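PDB 3P94: GDSL-like Lipase from Parabacteroides distasonis, which probably acts as a serine esterase or lipase of the SGNH type, possibly with lysophospholipase activity. Local coordinates for residues 19-24 with 71-76; 25-30 with 47-52; 78-83 with 117-122; 88-93 with 128-133; 157-162 with 192-197. All blocks are in the same frame, centred on the assembly; numbering follows the deposited sequence.

Contact 1. Residues 19-24 with 71-76; sequences VKVPSN and INLKPK
The flat carbonyl group of L73 receives both donors of S23: the hydroxyl OG stands above its plane, 2.9 Å from L73 O, while S23 N donates to both L73 O and K74 O at 3.3 Å. A chi1 of 58° sets S23 OG between the backbone N and the carbonyl carbon, where it also touches P75 CB at 3.3 Å. An alanine at S23 would probably leave L73 O with one donor fewer and the side of P75 less closely packed. V21 spreads its two methyls over the same backbone, CG2 3.6 Å from L73 O and CG1 3.8 Å from K74 CD. P22, which follows a cis peptide bond, brings its CB to 3.4 Å from K74 O. Beyond it, K76 N donates to N24 O at 2.8 Å; N24 ND2 bonds N48 O while OD1 stays beside the K76 chain. The contact thus lies at the start of the neighbouring strands 23-29 and 75-81, the second segment leaving helix 59-71, with L73 CD2 against V19 CG1 and the L73 side chain reaching V26 of strand 23-29 and V50 and R52 of strand 49-53.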
# COMPACT_ATOMS: atom_id res chain seq x y z
N VAL A 19 -1.94 -12.77 16.35
CA VAL A 19 -0.66 -12.40 15.75
C VAL A 19 0.38 -12.41 16.88
O VAL A 19 0.11 -11.86 17.95
CB VAL A 19 -0.74 -11.03 15.02
CG1 VAL A 19 0.66 -10.48 14.69
CG2 VAL A 19 -1.58 -11.12 13.76
N LYS A 20 1.55 -13.04 16.65
CA LYS A 20 2.63 -13.03 17.65
C LYS A 20 3.23 -11.61 17.66
O LYS A 20 3.61 -11.09 16.61
CB LYS A 20 3.69 -14.11 17.36
CG LYS A 20 4.84 -14.14 18.38
N VAL A 21 3.25 -10.98 18.84
CA VAL A 21 3.75 -9.61 19.01
C VAL A 21 4.98 -9.62 19.96
O VAL A 21 4.89 -10.22 21.03
CB VAL A 21 2.62 -8.66 19.50
CG1 VAL A 21 3.15 -7.28 19.89
CG2 VAL A 21 1.51 -8.54 18.45
N PRO A 22 6.13 -8.99 19.61
CA PRO A 22 6.41 -8.22 18.38
C PRO A 22 6.42 -9.09 17.11
O PRO A 22 6.80 -10.27 17.16
CB PRO A 22 7.79 -7.61 18.65
CG PRO A 22 8.42 -8.51 19.65
CD PRO A 22 7.29 -8.99 20.52
N SER A 23 5.94 -8.51 16.01
CA SER A 23 5.83 -9.17 14.71
C SER A 23 7.01 -8.78 13.81
O SER A 23 7.89 -8.03 14.23
CB SER A 23 4.50 -8.83 14.05
OG SER A 23 4.33 -7.43 13.88
N ASN A 24 7.03 -9.31 12.57
CA ASN A 24 8.12 -9.09 11.64
C ASN A 24 7.83 -7.89 10.72
O ASN A 24 8.32 -6.79 10.98
CB ASN A 24 8.40 -10.38 10.85
CG ASN A 24 9.50 -10.28 9.83
OD1 ASN A 24 10.50 -9.61 10.00
ND2 ASN A 24 9.33 -10.98 8.72
N ILE A 71 0.78 -0.29 14.49
CA ILE A 71 1.43 0.09 15.77
C ILE A 71 1.24 -0.99 16.85
O ILE A 71 2.23 -1.42 17.45
CB ILE A 71 0.96 1.48 16.28
CG1 ILE A 71 1.29 2.61 15.24
CG2 ILE A 71 1.56 1.78 17.68
CD1 ILE A 71 0.66 3.95 15.46
N ASN A 72 -0.01 -1.42 17.09
CA ASN A 72 -0.30 -2.40 18.14
C ASN A 72 0.29 -3.80 17.87
O ASN A 72 0.40 -4.59 18.81
CB ASN A 72 -1.79 -2.48 18.41
CG ASN A 72 -2.35 -1.23 19.08
OD1 ASN A 72 -1.61 -0.35 19.55
ND2 ASN A 72 -3.67 -1.11 19.13
N LEU A 73 0.72 -4.08 16.62
CA LEU A 73 1.34 -5.36 16.29
C LEU A 73 2.87 -5.31 16.51
O LEU A 73 3.53 -6.34 16.39
CB LEU A 73 1.01 -5.80 14.85
CG LEU A 73 -0.49 -6.04 14.53
CD1 LEU A 73 -0.66 -6.56 13.13
CD2 LEU A 73 -1.14 -7.03 15.51
N LYS A 74 3.41 -4.12 16.86
CA LYS A 74 4.84 -3.86 17.11
C LYS A 74 5.76 -4.55 16.05
O LYS A 74 6.63 -5.34 16.42
CB LYS A 74 5.21 -4.30 18.54
CG LYS A 74 4.51 -3.48 19.63
CD LYS A 74 4.80 -4.05 21.02
CE LYS A 74 4.35 -3.12 22.11
NZ LYS A 74 4.81 -3.61 23.44
N PRO A 75 5.60 -4.30 14.73
CA PRO A 75 6.49 -4.95 13.75
C PRO A 75 7.85 -4.27 13.65
O PRO A 75 8.00 -3.14 14.08
CB PRO A 75 5.72 -4.80 12.44
CG PRO A 75 5.02 -3.50 12.59
CD PRO A 75 4.65 -3.40 14.05
N LYS A 76 8.82 -4.95 13.04
CA LYS A 76 10.14 -4.39 12.75
C LYS A 76 9.99 -3.33 11.67
O LYS A 76 10.62 -2.27 11.72
CB LYS A 76 11.12 -5.49 12.29
CG LYS A 76 11.50 -6.50 13.37
CD LYS A 76 12.49 -7.52 12.83
CE LYS A 76 12.96 -8.45 13.92
NZ LYS A 76 14.16 -9.21 13.49

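Contact 2. Residues 25-30 with 47-52; sequences VVFMGN and NNFVDR
F49 packs its ring against V25 and F27. F49 CB lies 3.9 Å from V25 O. A chi1 of -61° puts CG anti to the carbonyl carbon, where F27 CE1 approaches F49 CG at 3.6 Å. The two sides of the ring meet different partners: F49 CD1 passes V25 CB at 3.8 Å, whereas F49 CD2 meets F27 CE1 at 3.4 Å. Farther out, F49 CE1 reaches V25 CG2, and F49 CE2 touches CE1 and CZ of F27. F27 CE1 sits over one face of the F49 ring, toward the rim, while N47 CB lies over the centre of the opposite face; the rings incline at 33°. An alanine at F49 would probably leave a gap between N47 and F27 and give the F27 ring more freedom to turn. These residues belong to the first beta-alpha-beta unit of the flavodoxin-like fold, in which strand 23-29 leads into N30, at the N-cap of the helix that begins with the probable nucleophilic serine of the GDSL-type motif. The parallel strands are joined by V50 N to V25 O at 2.8 Å, F27 N to V50 O at 2.8 Å and R52 N to F27 O at 2.9 Å. On the other face V26 CG2 packs on V50 CB, and the methyl CE of selenomethionine M28 reaches R52 CB. The R52 guanidinium folds back over V50 CG1, and its NE bonds N16 OD1.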
# COMPACT_ATOMS: atom_id res chain seq x y z
N VAL A 25 7.05 -8.10 9.65
CA VAL A 25 6.71 -7.06 8.68
C VAL A 25 5.21 -7.08 8.44
O VAL A 25 4.64 -8.14 8.16
CB VAL A 25 7.47 -7.21 7.33
CG1 VAL A 25 7.08 -6.11 6.34
CG2 VAL A 25 8.99 -7.23 7.52
N VAL A 26 4.59 -5.91 8.51
CA VAL A 26 3.18 -5.74 8.24
C VAL A 26 3.02 -5.07 6.87
O VAL A 26 3.73 -4.11 6.58
CB VAL A 26 2.50 -4.93 9.38
CG1 VAL A 26 1.10 -4.44 8.98
CG2 VAL A 26 2.44 -5.75 10.67
N PHE A 27 2.15 -5.61 6.02
CA PHE A 27 1.83 -5.03 4.71
C PHE A 27 0.53 -4.24 4.87
O PHE A 27 -0.53 -4.84 5.07
CB PHE A 27 1.72 -6.10 3.61
CG PHE A 27 3.03 -6.54 2.99
CD1 PHE A 27 4.02 -7.13 3.77
CD2 PHE A 27 3.25 -6.42 1.62
CE1 PHE A 27 5.24 -7.52 3.20
CE2 PHE A 27 4.45 -6.84 1.05
CZ PHE A 27 5.43 -7.39 1.84
N MSE A 28 0.65 -2.91 4.82
CA MSE A 28 -0.48 -1.98 4.93
C MSE A 28 -0.87 -1.57 3.51
O MSE A 28 -0.01 -1.18 2.70
CB MSE A 28 -0.05 -0.78 5.83
CG MSE A 28 -1.04 0.36 5.94
SE MSE A 28 -2.86 -0.22 6.42
CE MSE A 28 -2.54 -1.24 7.90
N GLY A 29 -2.15 -1.70 3.19
CA GLY A 29 -2.61 -1.34 1.86
C GLY A 29 -4.09 -1.41 1.58
O GLY A 29 -4.93 -1.56 2.48
N ASN A 30 -4.39 -1.28 0.31
CA ASN A 30 -5.73 -1.25 -0.27
C ASN A 30 -6.05 -2.58 -0.98
O ASN A 30 -5.61 -3.64 -0.52
CB ASN A 30 -5.82 -0.06 -1.23
CG ASN A 30 -4.70 0.03 -2.26
OD1 ASN A 30 -4.25 -0.97 -2.86
ND2 ASN A 30 -4.25 1.24 -2.50
N ASN A 47 6.94 -16.03 4.35
CA ASN A 47 7.91 -14.99 4.67
C ASN A 47 7.71 -14.40 6.07
O ASN A 47 8.47 -13.51 6.47
CB ASN A 47 7.80 -13.90 3.63
CG ASN A 47 8.34 -14.28 2.29
OD1 ASN A 47 9.54 -14.49 2.13
ND2 ASN A 47 7.47 -14.35 1.30
N ASN A 48 6.69 -14.88 6.81
CA ASN A 48 6.30 -14.38 8.13
C ASN A 48 5.92 -12.89 8.02
O ASN A 48 6.39 -12.06 8.78
CB ASN A 48 7.38 -14.65 9.21
CG ASN A 48 6.95 -14.35 10.63
OD1 ASN A 48 5.76 -14.41 10.99
ND2 ASN A 48 7.92 -13.99 11.47
N PHE A 49 5.08 -12.57 7.03
CA PHE A 49 4.54 -11.23 6.83
C PHE A 49 3.09 -11.20 7.30
O PHE A 49 2.40 -12.22 7.21
CB PHE A 49 4.63 -10.78 5.35
CG PHE A 49 6.01 -10.69 4.72
CD1 PHE A 49 7.14 -10.48 5.51
CD2 PHE A 49 6.16 -10.75 3.34
CE1 PHE A 49 8.41 -10.37 4.92
CE2 PHE A 49 7.43 -10.63 2.75
CZ PHE A 49 8.54 -10.44 3.55
N VAL A 50 2.63 -10.04 7.79
CA VAL A 50 1.26 -9.87 8.26
C VAL A 50 0.52 -9.06 7.20
O VAL A 50 0.92 -7.93 6.91
CB VAL A 50 1.19 -9.22 9.67
CG1 VAL A 50 -0.25 -8.96 10.09
CG2 VAL A 50 1.89 -10.08 10.71
N ASP A 51 -0.53 -9.64 6.61
CA ASP A 51 -1.31 -9.00 5.55
C ASP A 51 -2.44 -8.16 6.17
O ASP A 51 -3.32 -8.70 6.84
CB ASP A 51 -1.86 -10.09 4.59
CG ASP A 51 -2.92 -9.66 3.58
OD1 ASP A 51 -3.04 -8.43 3.30
OD2 ASP A 51 -3.60 -10.57 3.03
N ARG A 52 -2.38 -6.85 5.98
CA ARG A 52 -3.39 -5.94 6.52
C ARG A 52 -3.97 -5.03 5.41
O ARG A 52 -4.37 -3.90 5.68
CB ARG A 52 -2.84 -5.14 7.71
CG ARG A 52 -2.62 -5.97 9.00
CD ARG A 52 -3.95 -6.50 9.55
NE ARG A 52 -3.82 -7.36 10.73
CZ ARG A 52 -3.76 -8.69 10.69
NH1 ARG A 52 -3.78 -9.33 9.53
NH2 ARG A 52 -3.68 -9.39 11.82

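Contact 3. Residues 78-83 with 117-122; sequences VVILAG and VIFCSV
Residues V78-I80 pair in parallel with V117-F119 in the middle of the flavodoxin-like sheet, where strand 75-81 leads into G83, the first residue of a G-I-N-D sequence matching the GxND block of SGNH hydrolases. Three backbone bonds hold the pair, the first two nearly straight, the third more bent: I118 N to V78 O, I80 N to I118 O and C120 N to I80 O, each 2.9 Å long. Beyond the last of them the chains separate, and a water fills in, accepting from A82 N and donating to C120 O at 2.8 Å. On one face V79 CG1 lies 3.5 Å from C120 SG, and CG2 of the same valine meets I118 CB. On the other, I80 CD1 reaches across to V117 CG1 at 3.9 Å and to F119 CE1 at 4.1 Å; a chi2 of 165° extends CD1 that far. V117 CG1 also lies over one face of the F119 ring, toward its rim. Helices 59-71 and 96-112 pack on this I80 and F119 side. Farther on, L81 CD1 comes within 3.3 Å of S121 O, and V122 CG2 stands 3.3 Å from A82 O. At G83 the backbone angles would press a CB against the preceding carbonyl O. The side chains that meet are apolar apart from the cysteine sulphur, so the polarity of this buried contact rests in its backbone, bonded directly and then through water.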
# COMPACT_ATOMS: atom_id res chain seq x y z
N VAL A 78 6.98 -1.74 8.36
CA VAL A 78 5.67 -1.68 7.72
C VAL A 78 5.91 -1.35 6.23
O VAL A 78 6.71 -0.46 5.90
CB VAL A 78 4.65 -0.71 8.40
CG1 VAL A 78 5.17 0.74 8.47
CG2 VAL A 78 3.27 -0.79 7.74
N VAL A 79 5.26 -2.11 5.34
CA VAL A 79 5.34 -1.92 3.90
C VAL A 79 4.05 -1.21 3.53
O VAL A 79 2.97 -1.76 3.76
CB VAL A 79 5.55 -3.26 3.15
CG1 VAL A 79 5.41 -3.09 1.64
CG2 VAL A 79 6.91 -3.85 3.48
N ILE A 80 4.16 0.05 3.04
CA ILE A 80 2.96 0.82 2.72
C ILE A 80 2.81 0.99 1.21
O ILE A 80 3.68 1.54 0.55
CB ILE A 80 2.94 2.21 3.44
CG1 ILE A 80 3.06 2.06 4.98
CG2 ILE A 80 1.69 3.03 3.05
CD1 ILE A 80 3.41 3.38 5.75
N LEU A 81 1.67 0.54 0.68
CA LEU A 81 1.28 0.72 -0.71
C LEU A 81 -0.12 1.31 -0.68
O LEU A 81 -1.09 0.60 -0.42
CB LEU A 81 1.37 -0.58 -1.53
CG LEU A 81 0.84 -0.50 -2.99
CD1 LEU A 81 1.61 0.52 -3.82
CD2 LEU A 81 0.92 -1.86 -3.65
N ALA A 82 -0.22 2.63 -0.87
CA ALA A 82 -1.48 3.36 -0.73
C ALA A 82 -1.50 4.64 -1.55
O ALA A 82 -0.46 5.20 -1.86
CB ALA A 82 -1.69 3.70 0.74
N GLY A 83 -2.71 5.10 -1.86
CA GLY A 83 -2.92 6.35 -2.59
C GLY A 83 -3.76 6.25 -3.85
O GLY A 83 -4.36 7.25 -4.24
N VAL A 117 9.81 2.30 8.07
CA VAL A 117 8.83 2.45 6.99
C VAL A 117 9.47 2.11 5.64
O VAL A 117 10.49 2.68 5.25
CB VAL A 117 8.19 3.86 6.94
CG1 VAL A 117 7.25 4.00 5.74
CG2 VAL A 117 7.44 4.16 8.23
N ILE A 118 8.79 1.22 4.91
CA ILE A 118 9.14 0.86 3.55
C ILE A 118 8.00 1.38 2.67
O ILE A 118 6.89 0.86 2.72
CB ILE A 118 9.41 -0.66 3.38
CG1 ILE A 118 10.67 -1.08 4.18
CG2 ILE A 118 9.53 -1.02 1.91
CD1 ILE A 118 10.78 -2.58 4.47
N PHE A 119 8.26 2.46 1.92
CA PHE A 119 7.25 3.05 1.04
C PHE A 119 7.31 2.41 -0.33
O PHE A 119 8.39 2.19 -0.87
CB PHE A 119 7.46 4.57 0.90
CG PHE A 119 6.73 5.41 1.92
CD1 PHE A 119 5.34 5.37 2.01
CD2 PHE A 119 7.42 6.30 2.74
CE1 PHE A 119 4.66 6.15 2.96
CE2 PHE A 119 6.73 7.09 3.67
CZ PHE A 119 5.36 7.01 3.78
N CYS A 120 6.12 2.13 -0.91
CA CYS A 120 6.00 1.56 -2.25
C CYS A 120 5.45 2.59 -3.20
O CYS A 120 4.50 3.30 -2.87
CB CYS A 120 5.11 0.32 -2.25
SG CYS A 120 5.70 -1.01 -1.18
N SER A 121 5.97 2.60 -4.43
CA SER A 121 5.46 3.42 -5.52
C SER A 121 4.04 3.00 -5.80
O SER A 121 3.78 1.79 -5.88
CB SER A 121 6.29 3.18 -6.78
OG SER A 121 6.10 1.86 -7.26
N VAL A 122 3.13 3.96 -5.97
CA VAL A 122 1.76 3.66 -6.37
C VAL A 122 1.88 3.00 -7.75
O VAL A 122 2.70 3.45 -8.57
CB VAL A 122 0.85 4.92 -6.35
CG1 VAL A 122 -0.56 4.61 -6.87
CG2 VAL A 122 0.77 5.52 -4.95
O HOH W 1 2.25 4.14 -1.42

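Contact 4. Residues 88-93 with 128-133; sequences AHNNGV and FPWRPG
A88 O accepts the NE-H of R131 at 2.8 Å, the donor lying nearly along the C=O axis. The same guanidinium uses NH2 to reach N90 OD1, also at 2.8 Å, from above the plane of the asparagine amide; amide and guanidinium planes stand 89° apart. Two acceptors of one loop thus fix the rotation of the R131 head. To bring it there the chain bends, with a chi2 of 100° that places CD away from a staggered position, while R131 CG and CD also pass near A88 O. The N90 amide has a second partner, ND2 bonding G56 O. Both segments are connecting loops of the flavodoxin-like fold: 88-93 leaves helix 84-87 through a Schellman motif at H89 and makes a type I turn to G92, whereas 128-133 follows strand 116-120 and makes another type I turn from F128 to R131. Beside these bonds, A88 CB rests over one face of the F128 ring in a CH-pi contact, 3.8 Å from the ring centroid, with CE2 the nearest ring atom at 3.6 Å. F128 also packs on I84 and I87 of the helix. W130 is modelled in two conformers; in one of them, and so with some doubt, W130 CZ2 lies 4.0 Å from A88 CB and the side chain touches the putative Ser-His-Asp triad.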
# COMPACT_ATOMS: atom_id res chain seq x y z
N ALA A 88 -8.74 7.92 -7.08
CA ALA A 88 -10.06 7.53 -7.59
C ALA A 88 -11.22 8.21 -6.81
O ALA A 88 -12.39 8.04 -7.18
CB ALA A 88 -10.21 6.02 -7.54
N HIS A 89 -10.89 8.97 -5.74
CA HIS A 89 -11.83 9.67 -4.84
C HIS A 89 -12.81 8.70 -4.16
O HIS A 89 -14.00 9.03 -4.01
CB HIS A 89 -12.62 10.77 -5.58
CG HIS A 89 -11.83 11.92 -6.11
ND1 HIS A 89 -10.49 12.13 -5.79
CD2 HIS A 89 -12.23 12.89 -6.94
CE1 HIS A 89 -10.13 13.21 -6.45
NE2 HIS A 89 -11.14 13.69 -7.17
N ASN A 90 -12.32 7.53 -3.71
CA ASN A 90 -13.17 6.54 -3.02
C ASN A 90 -13.78 7.10 -1.73
O ASN A 90 -14.90 6.73 -1.38
CB ASN A 90 -12.40 5.26 -2.71
CG ASN A 90 -12.29 4.31 -3.87
OD1 ASN A 90 -12.45 4.68 -5.03
ND2 ASN A 90 -11.97 3.07 -3.57
N ASN A 91 -13.05 7.98 -1.03
CA ASN A 91 -13.53 8.60 0.20
C ASN A 91 -13.86 10.09 -0.07
O ASN A 91 -13.79 10.93 0.84
CB ASN A 91 -12.52 8.44 1.36
CG ASN A 91 -13.11 8.81 2.70
OD1 ASN A 91 -14.19 8.36 3.07
ND2 ASN A 91 -12.47 9.72 3.41
N GLY A 92 -14.25 10.38 -1.31
CA GLY A 92 -14.59 11.72 -1.74
C GLY A 92 -13.39 12.46 -2.30
O GLY A 92 -12.29 11.89 -2.35
N VAL A 93 -13.59 13.72 -2.72
CA VAL A 93 -12.55 14.57 -3.29
C VAL A 93 -11.45 14.83 -2.24
O VAL A 93 -11.75 15.11 -1.07
CB VAL A 93 -13.15 15.89 -3.87
CG1 VAL A 93 -13.81 16.75 -2.80
CG2 VAL A 93 -12.11 16.67 -4.68
N PHE A 128 -9.63 4.05 -14.38
CA PHE A 128 -10.38 3.29 -13.38
C PHE A 128 -11.68 2.83 -14.01
O PHE A 128 -12.54 3.66 -14.26
CB PHE A 128 -10.65 4.12 -12.12
CG PHE A 128 -9.46 4.73 -11.45
CD1 PHE A 128 -8.44 3.93 -10.98
CD2 PHE A 128 -9.39 6.10 -11.23
CE1 PHE A 128 -7.35 4.49 -10.35
CE2 PHE A 128 -8.31 6.66 -10.58
CZ PHE A 128 -7.30 5.85 -10.13
N PRO A 129 -11.84 1.54 -14.36
CA PRO A 129 -13.11 1.12 -15.01
C PRO A 129 -14.35 1.45 -14.16
O PRO A 129 -15.40 1.78 -14.72
CB PRO A 129 -12.93 -0.39 -15.18
CG PRO A 129 -11.44 -0.60 -15.18
CD PRO A 129 -10.92 0.40 -14.19
N TRP A 130 -14.19 1.40 -12.81
CA TRP A 130 -15.22 1.67 -11.80
C TRP A 130 -15.45 3.19 -11.59
O TRP A 130 -16.49 3.58 -11.04
CB TRP A 130 -14.89 0.97 -10.46
CG TRP A 130 -13.82 1.62 -9.61
CD1 TRP A 130 -14.01 2.54 -8.63
CD2 TRP A 130 -12.42 1.33 -9.63
NE1 TRP A 130 -12.80 2.88 -8.06
CE2 TRP A 130 -11.81 2.14 -8.65
CE3 TRP A 130 -11.61 0.46 -10.39
CZ2 TRP A 130 -10.43 2.13 -8.42
CZ3 TRP A 130 -10.24 0.44 -10.15
CH2 TRP A 130 -9.67 1.26 -9.17
N ARG A 131 -14.49 4.05 -12.01
CA ARG A 131 -14.58 5.51 -11.90
C ARG A 131 -13.98 6.14 -13.20
O ARG A 131 -12.86 6.64 -13.18
CB ARG A 131 -13.87 6.01 -10.62
CG ARG A 131 -14.28 7.43 -10.20
CD ARG A 131 -15.31 7.45 -9.08
NE ARG A 131 -14.80 6.84 -7.86
CZ ARG A 131 -15.54 6.19 -6.97
NH1 ARG A 131 -16.85 6.08 -7.14
NH2 ARG A 131 -14.98 5.65 -5.90
N PRO A 132 -14.69 6.03 -14.35
CA PRO A 132 -14.11 6.52 -15.62
C PRO A 132 -13.82 8.02 -15.71
O PRO A 132 -14.42 8.83 -14.99
CB PRO A 132 -15.18 6.14 -16.65
CG PRO A 132 -16.44 6.01 -15.87
CD PRO A 132 -16.02 5.42 -14.57
N GLY A 133 -12.90 8.37 -16.61
CA GLY A 133 -12.48 9.73 -16.93
C GLY A 133 -11.72 10.48 -15.87
O GLY A 133 -11.73 11.71 -15.87

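Contact 5. Residues 157-162 with 192-197; sequences TYVDYH and EKIVLE
V159 and I194 cross obliquely where the edge strand 157-159 of the flavodoxin-like sheet meets helix 185-202, the last helix of the chain. Their branches touch methyl to methyl, V159 CG1 lying 3.6 Å from I194 CG2. A chi1 of 174° places V159 CG1 anti to the backbone N, and the same methyl sits over one face of the Y161 ring, toward its rim, thereby linking the helix contact to the aromatic side chain. Y161 leans toward the helix in turn: its ring passes I194 CG2 at 4.4 Å from CD1, and its tip reaches V195 beyond. V159 and V195 also face each other through their CG2 methyls, more distantly. No hydrogen bond joins the two segments, so the packing between them is apolar but for the phenol oxygen. Polar groups beside it find partners in other parts of the chain. D160, at the N-cap of helix 161-165, bonds S163 OG through OD2, H162 N donates to S121 OG, and E192 forms a salt bridge with R46. Y161 also touches M191, one turn back along the helix, and C120 in the adjacent strand. At its tip, Y161 OH meets the branch point of V195, 3.3 Å from CB and 3.5 Å from CG2.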
# COMPACT_ATOMS: atom_id res chain seq x y z
N THR A 157 13.35 3.30 2.85
CA THR A 157 13.47 2.49 1.64
C THR A 157 12.28 2.79 0.70
O THR A 157 11.13 2.86 1.17
CB THR A 157 13.53 0.99 2.02
OG1 THR A 157 14.69 0.77 2.81
CG2 THR A 157 13.56 0.07 0.80
N TYR A 158 12.55 2.98 -0.61
CA TYR A 158 11.51 3.20 -1.62
C TYR A 158 11.48 1.99 -2.56
O TYR A 158 12.51 1.61 -3.11
CB TYR A 158 11.74 4.52 -2.39
CG TYR A 158 10.70 4.82 -3.45
CD1 TYR A 158 9.44 5.31 -3.10
CD2 TYR A 158 11.00 4.68 -4.81
CE1 TYR A 158 8.49 5.61 -4.08
CE2 TYR A 158 10.07 5.00 -5.79
CZ TYR A 158 8.81 5.46 -5.42
OH TYR A 158 7.90 5.79 -6.40
N VAL A 159 10.30 1.37 -2.70
CA VAL A 159 10.10 0.19 -3.54
C VAL A 159 9.48 0.67 -4.85
O VAL A 159 8.32 1.09 -4.87
CB VAL A 159 9.22 -0.87 -2.81
CG1 VAL A 159 8.87 -2.04 -3.71
CG2 VAL A 159 9.91 -1.38 -1.55
N ASP A 160 10.26 0.62 -5.94
CA ASP A 160 9.80 1.11 -7.23
C ASP A 160 9.14 0.01 -8.08
O ASP A 160 9.70 -0.47 -9.09
CB ASP A 160 10.93 1.81 -7.99
CG ASP A 160 10.47 2.67 -9.17
OD1 ASP A 160 9.25 2.77 -9.40
OD2 ASP A 160 11.34 3.27 -9.82
N TYR A 161 7.89 -0.31 -7.73
CA TYR A 161 7.08 -1.23 -8.53
C TYR A 161 6.75 -0.61 -9.89
O TYR A 161 6.73 -1.31 -10.90
CB TYR A 161 5.73 -1.51 -7.84
CG TYR A 161 5.74 -2.25 -6.53
CD1 TYR A 161 6.55 -3.36 -6.34
CD2 TYR A 161 4.82 -1.95 -5.54
CE1 TYR A 161 6.50 -4.11 -5.17
CE2 TYR A 161 4.74 -2.69 -4.36
CZ TYR A 161 5.58 -3.77 -4.18
OH TYR A 161 5.51 -4.50 -3.03
N HIS A 162 6.43 0.71 -9.88
CA HIS A 162 5.96 1.50 -11.02
C HIS A 162 6.88 1.41 -12.24
O HIS A 162 6.39 1.09 -13.32
CB HIS A 162 5.76 2.98 -10.60
CG HIS A 162 4.99 3.79 -11.61
ND1 HIS A 162 5.59 4.25 -12.77
CD2 HIS A 162 3.70 4.19 -11.59
CE1 HIS A 162 4.65 4.90 -13.43
NE2 HIS A 162 3.49 4.91 -12.76
N GLU A 192 6.68 -9.24 -5.81
CA GLU A 192 7.28 -10.11 -4.80
C GLU A 192 8.81 -10.03 -4.83
O GLU A 192 9.41 -9.85 -3.77
CB GLU A 192 6.80 -11.56 -5.00
CG GLU A 192 7.49 -12.58 -4.11
CD GLU A 192 7.03 -14.02 -4.25
OE1 GLU A 192 6.02 -14.28 -4.95
OE2 GLU A 192 7.68 -14.90 -3.64
N LYS A 193 9.43 -10.13 -6.03
CA LYS A 193 10.88 -10.09 -6.21
C LYS A 193 11.46 -8.76 -5.71
O LYS A 193 12.43 -8.78 -4.96
CB LYS A 193 11.25 -10.33 -7.69
CG LYS A 193 12.74 -10.47 -7.94
CD LYS A 193 13.03 -10.72 -9.41
N ILE A 194 10.84 -7.63 -6.09
CA ILE A 194 11.30 -6.28 -5.73
C ILE A 194 11.14 -6.01 -4.21
O ILE A 194 12.07 -5.50 -3.59
CB ILE A 194 10.55 -5.22 -6.58
CG1 ILE A 194 10.85 -5.42 -8.09
CG2 ILE A 194 10.90 -3.78 -6.14
CD1 ILE A 194 9.88 -4.77 -8.99
N VAL A 195 9.97 -6.33 -3.63
CA VAL A 195 9.71 -6.05 -2.21
C VAL A 195 10.55 -6.97 -1.31
O VAL A 195 10.99 -6.51 -0.25
CB VAL A 195 8.19 -6.06 -1.86
CG1 VAL A 195 7.61 -7.48 -1.75
CG2 VAL A 195 7.91 -5.26 -0.60
N LEU A 196 10.80 -8.23 -1.72
CA LEU A 196 11.62 -9.13 -0.90
C LEU A 196 13.06 -8.61 -0.80
O LEU A 196 13.64 -8.67 0.28
CB LEU A 196 11.62 -10.57 -1.43
CG LEU A 196 10.37 -11.42 -1.14
CD1 LEU A 196 10.48 -12.75 -1.83
CD2 LEU A 196 10.13 -11.62 0.36
N GLU A 197 13.60 -8.09 -1.90
CA GLU A 197 14.96 -7.52 -1.96
C GLU A 197 15.03 -6.26 -1.07
O GLU A 197 16.00 -6.10 -0.33
CB GLU A 197 15.32 -7.19 -3.42
CG GLU A 197 16.81 -7.11 -3.70
CD GLU A 197 17.20 -7.02 -5.16
OE1 GLU A 197 16.46 -7.57 -6.01
OE2 GLU A 197 18.26 -6.43 -5.46

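How the contacts relate
Four of the five contacts follow one parallel sheet of strand order 49-53, 23-29, 75-81, 116-120, 157-159. Contact 1 joins the beginnings of strands 23-29 and 75-81, and contact 2, whose segments fall between those of contact 1 in sequence, adds the outer strand, their centres 11 Å apart. Contact 3 carries the sheet onward, tied to contact 2 through backbone bonds of M28 and V26 with V79, and contact 5 closes it with helix 185-202. Contact 4 alternates with contact 3 along the chain, comes within about 5 Å of it at nearest atoms, and lies across the chain's centre from contacts 1 and 2. The strands of contacts 2 and 3 run toward the probable active site, beside which contact 4 lies.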